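PDB 3DM8: nuclear transport factor 2 family protein, which is of unknown function but has an NTF2-like, SnoaL-type fold and may be an isomerase. Local coordinates for residues 4-10 with 74-80; 64-68 with 91-95. All coordinates share one frame; numbering follows the deposited sequence.

Contact 1 (4-10 with 74-80); sequences HSLWRFS and RESVMLG
The first turns of the N-terminal helix 5-19 pack against strand 67-79, the outermost of the sheet within the chain, with His4, Leu6, Trp7 and Ser10 meeting Arg74, Val77, Leu79 and Gly80. His4 is the N-cap residue. Its ND1 accepts from Leu6 N at 2.9 Å, and on the other side of the ring NE2 donates to Gly80 O at 2.7 Å. Both partners lie close to the ring plane, so the two bonds fix the rotation of the imidazole. The CG of His4 stands anti to the backbone N (chi1 -159°), which swings the ring to the strand. Leu79 CD2 sits over the centre of one ring face, 3.9 Å from the His4 centroid, a CH-pi contact. With an alanine here, the Leu6 amide would probably lose its capping acceptor and Gly80 O its donor, and Leu79 CD2 would lose the ring beneath it.

This is helix-on-sheet packing of the NTF2-like fold, where an N-terminal helix lies against the concave side of a curved sheet. A classic beta bulge, Glu75 and Ser76 facing Met87, lets Arg74 and Val77 both point to the helix. The CB of Met78 points away from the helix, and its side chain packs on Ala84 of the second subunit.

Leu6 CD2 meets Leu79 CD2 at 3.8 Å. The six-membered end of Trp7 reaches the strand, with CH2 3.9 Å from Val77 CG1. Trp7 also turns an edge to Arg74: its CZ3 stands over the guanidinium centre, 3.9 Å from Arg74 CZ, with the planes 72° apart. Arg74 NH1 makes a weak hydrogen bond to Ser10 OG at 3.4 Å, and NH2 a weak one to Ser86. Arg74 NE is buried by the contact and has no polar partner in the model.

Contact 2 (64-68 with 91-95); sequences ADSVR and SLTAA
Antiparallel pairing joins Val67 and Arg68 to Ala94 and Thr93 at the open end of the hairpin formed by strands 67-79 and 83-94. Helix 53-66 runs directly into the first of these strands. Arg68 and Thr93 form a hydrogen-bonded pair, closed by two bonds: Arg68 N to Thr93 O at 2.8 Å and Thr93 N to Arg68 O at 2.8 Å. Val67 and Ala94 make the next pair, a non-hydrogen-bonded one. Here Val67 CA lies 3.4 Å from Thr93 O in a CA-H...O contact.

One more backbone bond lies beyond the strand pairing. Ala95 N donates to Ser66 O, in the last turn of the helix, at 2.8 Å. The N-H points almost straight at the oxygen (172°) but comes from above the carbonyl plane, 47° out of it. Ala95 CB also rests on Asp65 O at 3.3 Å. In this NTF2-like fold the hairpin lies at one margin of the chain's own sheet, and the contact ties the end of helix 53-66 to the residue just after strand 83-94.

Side-chain packing is slight. Val67 and Leu92 cross obliquely, with Val67 CG1 3.7 Å from Leu92 CD1. Leu92 holds its CG between the backbone N and the carbonyl carbon (chi1 63°), a placement that carries CD1 over to Val67. Leu92 also packs on Ile101 and Val103 of the next strand. Arg68 and Thr93 lie on the sheet face opposite the one that carries Val67 and Ala94, and the end of Arg68 leads away to a weak hydrogen bond with Asn18 O. The CB of Asp65 points away from 91-95, and its carboxylate forms salt bridges with Arg20 and Arg61.

From the N terminus the chain enters helix 5-19 through 4-10 and later runs through 64-68, where helix 53-66 passes into strand 67-79. The later part of that strand, in 74-80, returns to the N-terminal helix and closes the long loop of contact 1. The chain then turns into strand 83-94, whose end, in 91-95, closes the shorter loop of contact 2. The segments alternate, so the two loops cross. Strand 67-79 serves both: its start pairs within the hairpin, while its far end packs on the helix. The contacts do not touch. Their centres are about 22 Å apart, on opposite sides of the chain's centre.

Contact 1 (4-10 with 74-80)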
# COMPACT_ATOMS: atom_id res chain seq x y z
N HIS A 4 1.47 -12.10 18.18
CA HIS A 4 0.64 -11.95 17.01
C HIS A 4 1.15 -12.81 15.84
O HIS A 4 2.34 -12.90 15.59
CB HIS A 4 0.53 -10.48 16.63
CG HIS A 4 -0.66 -10.17 15.77
ND1 HIS A 4 -0.69 -10.46 14.44
CD2 HIS A 4 -1.86 -9.62 16.07
CE1 HIS A 4 -1.86 -10.11 13.94
NE2 HIS A 4 -2.59 -9.58 14.91
N SER A 5 0.20 -13.40 15.14
CA SER A 5 0.44 -14.24 13.96
C SER A 5 1.21 -13.51 12.89
O SER A 5 1.90 -14.14 12.07
CB SER A 5 -0.88 -14.78 13.38
OG SER A 5 -1.45 -15.74 14.29
N LEU A 6 1.11 -12.20 12.88
CA LEU A 6 1.85 -11.41 11.86
C LEU A 6 3.38 -11.60 12.05
O LEU A 6 4.16 -11.78 11.10
CB LEU A 6 1.50 -9.94 11.95
CG LEU A 6 2.28 -9.02 11.02
CD1 LEU A 6 1.97 -9.36 9.56
CD2 LEU A 6 2.10 -7.49 11.35
N TRP A 7 3.78 -11.55 13.31
CA TRP A 7 5.20 -11.70 13.67
C TRP A 7 5.71 -13.12 13.35
O TRP A 7 6.87 -13.32 12.90
CB TRP A 7 5.47 -11.30 15.13
CG TRP A 7 4.86 -9.93 15.48
CD1 TRP A 7 4.05 -9.65 16.52
CD2 TRP A 7 5.01 -8.72 14.75
NE1 TRP A 7 3.70 -8.31 16.50
CE2 TRP A 7 4.26 -7.73 15.40
CE3 TRP A 7 5.70 -8.38 13.58
CZ2 TRP A 7 4.19 -6.42 14.95
CZ3 TRP A 7 5.64 -7.06 13.14
CH2 TRP A 7 4.90 -6.10 13.82
N ARG A 8 4.85 -14.09 13.59
CA ARG A 8 5.18 -15.50 13.30
C ARG A 8 5.35 -15.71 11.80
O ARG A 8 6.27 -16.41 11.33
CB ARG A 8 4.15 -16.46 13.88
CG ARG A 8 4.04 -16.42 15.37
CD ARG A 8 3.05 -17.44 15.87
NE ARG A 8 1.78 -17.33 15.16
CZ ARG A 8 1.25 -18.30 14.41
NH1 ARG A 8 1.87 -19.46 14.28
NH2 ARG A 8 0.09 -18.10 13.81
N PHE A 9 4.46 -15.08 11.05
CA PHE A 9 4.51 -15.15 9.59
C PHE A 9 5.76 -14.46 9.08
O PHE A 9 6.44 -14.94 8.20
CB PHE A 9 3.26 -14.50 8.97
CG PHE A 9 3.36 -14.26 7.52
CD1 PHE A 9 3.42 -15.30 6.62
CD2 PHE A 9 3.30 -12.99 7.03
CE1 PHE A 9 3.53 -15.08 5.27
CE2 PHE A 9 3.37 -12.76 5.65
CZ PHE A 9 3.51 -13.81 4.78
N SER A 10 6.08 -13.32 9.68
CA SER A 10 7.20 -12.52 9.23
C SER A 10 8.48 -13.33 9.45
O SER A 10 9.39 -13.33 8.59
CB SER A 10 7.25 -11.16 9.93
OG SER A 10 8.30 -10.37 9.37
N ARG A 74 10.15 -1.19 9.53
CA ARG A 74 8.69 -1.23 9.77
C ARG A 74 8.21 0.17 10.11
O ARG A 74 8.56 0.71 11.18
CB ARG A 74 8.41 -2.17 10.93
CG ARG A 74 7.14 -3.00 10.82
CD ARG A 74 7.52 -4.40 10.28
NE ARG A 74 6.34 -5.13 9.81
CZ ARG A 74 6.37 -6.38 9.35
NH1 ARG A 74 7.53 -7.04 9.31
NH2 ARG A 74 5.24 -6.96 8.95
N GLU A 75 7.38 0.74 9.24
CA GLU A 75 6.98 2.15 9.31
C GLU A 75 5.68 2.39 10.02
O GLU A 75 5.54 3.36 10.75
CB GLU A 75 6.95 2.76 7.91
CG GLU A 75 8.36 2.84 7.30
CD GLU A 75 8.44 3.22 5.78
OE1 GLU A 75 7.43 3.16 5.02
OE2 GLU A 75 9.55 3.54 5.33
N SER A 76 4.72 1.51 9.80
CA SER A 76 3.41 1.60 10.47
C SER A 76 2.94 0.17 10.66
O SER A 76 3.16 -0.66 9.79
CB SER A 76 2.33 2.30 9.61
OG SER A 76 2.79 3.41 8.85
N VAL A 77 2.28 -0.07 11.76
CA VAL A 77 1.69 -1.38 12.04
C VAL A 77 0.39 -1.20 12.80
O VAL A 77 0.34 -0.51 13.82
CB VAL A 77 2.62 -2.23 12.91
CG1 VAL A 77 1.99 -3.58 13.18
CG2 VAL A 77 4.00 -2.39 12.25
N MET A 78 -0.65 -1.79 12.26
CA MET A 78 -1.99 -1.77 12.81
C MET A 78 -2.47 -3.20 13.03
O MET A 78 -2.75 -3.93 12.10
CB MET A 78 -2.89 -0.94 11.87
CG MET A 78 -2.29 0.48 11.70
SD MET A 78 -3.33 1.81 10.95
CE MET A 78 -2.26 3.29 10.77
N LEU A 79 -2.50 -3.58 14.29
CA LEU A 79 -2.79 -4.96 14.68
C LEU A 79 -4.19 -5.11 15.19
O LEU A 79 -4.64 -4.35 16.02
CB LEU A 79 -1.87 -5.43 15.78
CG LEU A 79 -0.39 -5.59 15.54
CD1 LEU A 79 0.19 -6.21 16.80
CD2 LEU A 79 -0.10 -6.42 14.32
N GLY A 80 -4.87 -6.13 14.70
CA GLY A 80 -6.14 -6.55 15.28
C GLY A 80 -6.03 -8.01 15.74
O GLY A 80 -4.96 -8.61 15.69

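Contact 2 (64-68 with 91-95)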
# COMPACT_ATOMS: atom_id res chain seq x y z
N ALA A 64 12.53 -16.03 -3.21
CA ALA A 64 13.75 -16.42 -2.48
C ALA A 64 14.94 -16.56 -3.43
O ALA A 64 16.08 -16.26 -3.10
CB ALA A 64 13.54 -17.73 -1.75
N ASP A 65 14.64 -17.11 -4.59
CA ASP A 65 15.63 -17.30 -5.66
C ASP A 65 16.17 -15.99 -6.18
O ASP A 65 17.34 -15.90 -6.54
CB ASP A 65 15.02 -18.01 -6.87
CG ASP A 65 15.03 -19.49 -6.75
OD1 ASP A 65 15.56 -20.03 -5.75
OD2 ASP A 65 14.51 -20.13 -7.67
N SER A 66 15.32 -14.97 -6.17
CA SER A 66 15.57 -13.69 -6.86
C SER A 66 16.27 -12.62 -6.02
O SER A 66 16.91 -11.72 -6.58
CB SER A 66 14.27 -13.08 -7.36
OG SER A 66 13.67 -13.90 -8.34
N VAL A 67 16.07 -12.69 -4.71
CA VAL A 67 16.52 -11.64 -3.80
C VAL A 67 17.07 -12.19 -2.49
O VAL A 67 16.76 -13.28 -2.05
CB VAL A 67 15.39 -10.63 -3.46
CG1 VAL A 67 14.83 -9.95 -4.72
CG2 VAL A 67 14.29 -11.29 -2.67
N ARG A 68 17.92 -11.37 -1.89
CA ARG A 68 18.28 -11.48 -0.49
C ARG A 68 18.07 -10.15 0.21
O ARG A 68 18.58 -9.12 -0.21
CB ARG A 68 19.74 -11.92 -0.36
CG ARG A 68 20.30 -11.80 1.02
CD ARG A 68 21.54 -12.68 1.23
NE ARG A 68 21.54 -13.15 2.61
CZ ARG A 68 21.33 -14.42 2.98
NH1 ARG A 68 21.34 -14.73 4.27
NH2 ARG A 68 21.13 -15.36 2.07
N SER A 91 15.22 -3.65 2.27
CA SER A 91 16.44 -3.38 1.50
C SER A 91 17.01 -4.70 1.08
O SER A 91 17.28 -5.55 1.91
CB SER A 91 17.50 -2.61 2.30
OG SER A 91 16.93 -1.47 2.92
N LEU A 92 17.13 -4.87 -0.21
CA LEU A 92 17.62 -6.12 -0.74
C LEU A 92 18.61 -6.02 -1.83
O LEU A 92 18.85 -4.96 -2.45
CB LEU A 92 16.48 -7.02 -1.15
CG LEU A 92 15.65 -6.41 -2.28
CD1 LEU A 92 16.24 -6.72 -3.69
CD2 LEU A 92 14.13 -6.82 -2.09
N THR A 93 19.20 -7.17 -2.09
CA THR A 93 20.01 -7.28 -3.27
C THR A 93 19.56 -8.46 -4.13
O THR A 93 19.23 -9.57 -3.66
CB THR A 93 21.53 -7.19 -3.00
OG1 THR A 93 22.21 -8.38 -3.44
CG2 THR A 93 21.82 -6.91 -1.50
N ALA A 94 19.52 -8.13 -5.40
CA ALA A 94 19.14 -9.04 -6.46
C ALA A 94 20.19 -10.10 -6.72
O ALA A 94 21.39 -9.82 -6.85
CB ALA A 94 18.84 -8.27 -7.70
N ALA A 95 19.72 -11.34 -6.81
CA ALA A 95 20.58 -12.46 -7.14
C ALA A 95 21.31 -12.24 -8.45
O ALA A 95 20.76 -11.77 -9.44
CB ALA A 95 19.78 -13.80 -7.21